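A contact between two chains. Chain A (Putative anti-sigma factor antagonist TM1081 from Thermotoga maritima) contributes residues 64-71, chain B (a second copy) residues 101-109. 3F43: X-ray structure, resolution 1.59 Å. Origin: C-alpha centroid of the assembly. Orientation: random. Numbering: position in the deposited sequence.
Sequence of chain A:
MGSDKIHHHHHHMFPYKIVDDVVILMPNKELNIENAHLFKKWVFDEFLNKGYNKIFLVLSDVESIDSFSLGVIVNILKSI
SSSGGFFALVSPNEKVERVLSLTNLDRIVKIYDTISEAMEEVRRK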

# COMPACT_ATOMS: atom_id res chain seq x y z
N SER A 64 5.04 -11.82 8.73
CA SER A 64 5.19 -11.36 7.37
C SER A 64 4.22 -10.21 7.16
O SER A 64 3.28 -10.03 7.94
N ILE A 65 4.47 -9.40 6.14
CA ILE A 65 3.51 -8.40 5.71
C ILE A 65 3.18 -8.61 4.25
O ILE A 65 3.98 -9.18 3.48
N ASP A 66 2.00 -8.15 3.87
CA ASP A 66 1.50 -8.25 2.51
C ASP A 66 1.19 -6.85 1.98
O ASP A 66 1.47 -5.83 2.65
N SER A 67 0.61 -6.77 0.77
CA SER A 67 0.39 -5.48 0.14
C SER A 67 -0.60 -4.64 0.94
O SER A 67 -0.49 -3.41 0.96
N PHE A 68 -1.56 -5.30 1.59
CA PHE A 68 -2.53 -4.59 2.42
C PHE A 68 -1.94 -4.04 3.68
O PHE A 68 -2.20 -2.87 4.02
N SER A 69 -1.07 -4.79 4.34
CA SER A 69 -0.44 -4.23 5.55
C SER A 69 0.55 -3.12 5.15
O SER A 69 0.70 -2.10 5.84
N LEU A 70 1.17 -3.25 3.98
CA LEU A 70 2.01 -2.16 3.48
C LEU A 70 1.17 -0.91 3.22
O LEU A 70 1.59 0.21 3.53
N GLY A 71 -0.01 -1.07 2.63
CA GLY A 71 -0.88 0.07 2.39
C GLY A 71 -1.25 0.80 3.68
O GLY A 71 -1.28 2.03 3.73
N SER B 101 5.17 -10.87 -5.85
CA SER B 101 5.29 -12.19 -5.21
C SER B 101 5.53 -12.11 -3.70
O SER B 101 4.84 -12.75 -2.91
N LEU B 102 6.54 -11.34 -3.32
CA LEU B 102 6.91 -11.26 -1.92
C LEU B 102 5.82 -10.61 -1.06
O LEU B 102 5.75 -10.90 0.15
N THR B 103 4.99 -9.75 -1.64
CA THR B 103 3.88 -9.14 -0.90
C THR B 103 2.56 -9.90 -1.08
O THR B 103 1.53 -9.44 -0.63
N ASN B 104 2.63 -11.06 -1.74
CA ASN B 104 1.48 -11.96 -1.94
C ASN B 104 0.37 -11.39 -2.82
O ASN B 104 -0.72 -11.96 -2.91
N LEU B 105 0.65 -10.26 -3.49
CA LEU B 105 -0.35 -9.66 -4.34
C LEU B 105 -0.71 -10.60 -5.50
O LEU B 105 -1.85 -10.65 -5.94
N ASP B 106 0.25 -11.41 -5.93
CA ASP B 106 -0.01 -12.40 -6.97
C ASP B 106 -0.97 -13.53 -6.58
O ASP B 106 -1.42 -14.30 -7.43
N ARG B 107 -1.32 -13.61 -5.28
CA ARG B 107 -2.36 -14.51 -4.78
C ARG B 107 -3.78 -13.92 -4.84
O ARG B 107 -4.75 -14.67 -4.74
N ILE B 108 -3.91 -12.61 -4.97
CA ILE B 108 -5.19 -11.92 -4.87
C ILE B 108 -5.59 -11.04 -6.07
O ILE B 108 -6.70 -10.50 -6.08
N VAL B 109 -4.70 -10.87 -7.05
CA VAL B 109 -5.02 -10.15 -8.28
C VAL B 109 -4.46 -10.97 -9.44
O VAL B 109 -3.38 -11.55 -9.37

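The contact is centred on Thr103(B) and Ser67(A), which have the largest areas covered by the opposing stretch. Thr103(B), the first residue to leave helical geometry at the end of its helix, lies beside the start of the chain A helix. Its carbonyl O accepts a weak hydrogen bond from Ser67(A) N (3.2 Å, 133°) and also lies 3.3 Å from Asp66(A) CB. Its CA-to-CB bond runs sideways; with chi1 in p, CG2 reaches to 3.9 Å from Leu70(A) CD1, an apolar contact made by the m,t rotamer of the leucine.

Ser67(A) points toward chain B, also with chi1 in p, so that its OG lies 3.6 Å from Leu105(B) CD1. Water 2 links this hydroxyl (OG to water O, 2.7 Å) to Thr103(B) O, to which it donates (water O to carbonyl O, 2.7 Å). A second bridge, water 1, donates to both Ile65(A) O (2.8 Å) and Leu102(B) O (3.0 Å), joining two carbonyls that could not bond to each other directly.

Ile108(B), a p,t rotamer pointing toward chain A, extends the contact: its CD1 approaches Phe68(A) CE1 obliquely at 3.4 Å. Asp66(A) instead directs OD1 to its own helix, capping Ser69(A) N at 3.0 Å.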

# COMPACT_ATOMS: atom_id res chain seq x y z
CB SER A 64 4.87 -12.47 6.37
OG SER A 64 3.49 -12.77 6.40
CB ILE A 65 3.99 -6.94 5.92
CG1 ILE A 65 5.35 -6.73 5.25
CG2 ILE A 65 4.01 -6.58 7.47
CD1 ILE A 65 5.81 -5.24 5.16
CB ASP A 66 0.35 -9.28 2.40
CG ASP A 66 -1.01 -8.82 3.01
OD1 ASP A 66 -1.16 -7.62 3.34
OD2 ASP A 66 -1.91 -9.72 3.11
CB SER A 67 -0.09 -5.64 -1.30
OG SER A 67 -1.37 -6.24 -1.38
CB PHE A 68 -3.76 -5.49 2.72
CG PHE A 68 -4.77 -5.53 1.62
CD1 PHE A 68 -4.45 -6.07 0.39
CD2 PHE A 68 -6.04 -5.05 1.83
CE1 PHE A 68 -5.38 -6.08 -0.63
CE2 PHE A 68 -6.98 -5.10 0.83
CZ PHE A 68 -6.66 -5.60 -0.41
CB SER A 69 0.15 -5.29 6.49
OG SER A 69 0.64 -6.46 5.86
CB LEU A 70 2.73 -2.51 2.19
CG LEU A 70 4.06 -3.19 2.30
CD1 LEU A 70 4.52 -3.62 0.88
CD2 LEU A 70 5.08 -2.24 2.99
CB SER B 101 6.44 -12.96 -5.86
OG SER B 101 6.60 -14.25 -5.30
CB LEU B 102 8.26 -10.57 -1.74
CG LEU B 102 9.52 -11.33 -2.11
CD1 LEU B 102 10.75 -10.45 -1.82
CD2 LEU B 102 9.59 -12.66 -1.37
CB THR B 103 3.66 -7.69 -1.36
OG1 THR B 103 3.22 -7.68 -2.73
CG2 THR B 103 4.94 -6.86 -1.23
CB ASN B 104 0.92 -12.47 -0.60
CG ASN B 104 1.73 -13.60 -0.00
OD1 ASN B 104 2.81 -13.93 -0.47
ND2 ASN B 104 1.22 -14.16 1.08
CB LEU B 105 0.14 -8.30 -4.82
CG LEU B 105 -0.78 -7.24 -5.34
CD1 LEU B 105 -2.17 -7.21 -4.77
CD2 LEU B 105 0.02 -5.89 -5.19
CB ASP B 106 1.29 -12.95 -7.56
CG ASP B 106 2.14 -13.73 -6.57
OD1 ASP B 106 1.80 -13.85 -5.36
OD2 ASP B 106 3.21 -14.19 -7.01
CB ARG B 107 -2.03 -14.97 -3.35
CG ARG B 107 -0.69 -15.67 -3.25
CD ARG B 107 -0.33 -15.99 -1.80
NE ARG B 107 1.04 -16.50 -1.70
CZ ARG B 107 1.54 -17.11 -0.61
NH1 ARG B 107 0.80 -17.29 0.49
NH2 ARG B 107 2.80 -17.53 -0.63
CB ILE B 108 -5.27 -11.09 -3.57
CG1 ILE B 108 -4.21 -10.00 -3.48
CG2 ILE B 108 -5.18 -12.04 -2.32
CD1 ILE B 108 -4.50 -8.90 -2.37
CB VAL B 109 -4.50 -8.69 -8.26
CG1 VAL B 109 -3.00 -8.65 -8.30
CG2 VAL B 109 -5.10 -7.86 -9.43
O HOH W 1 3.32 -11.36 1.90
O HOH W 2 -1.12 -8.91 -1.11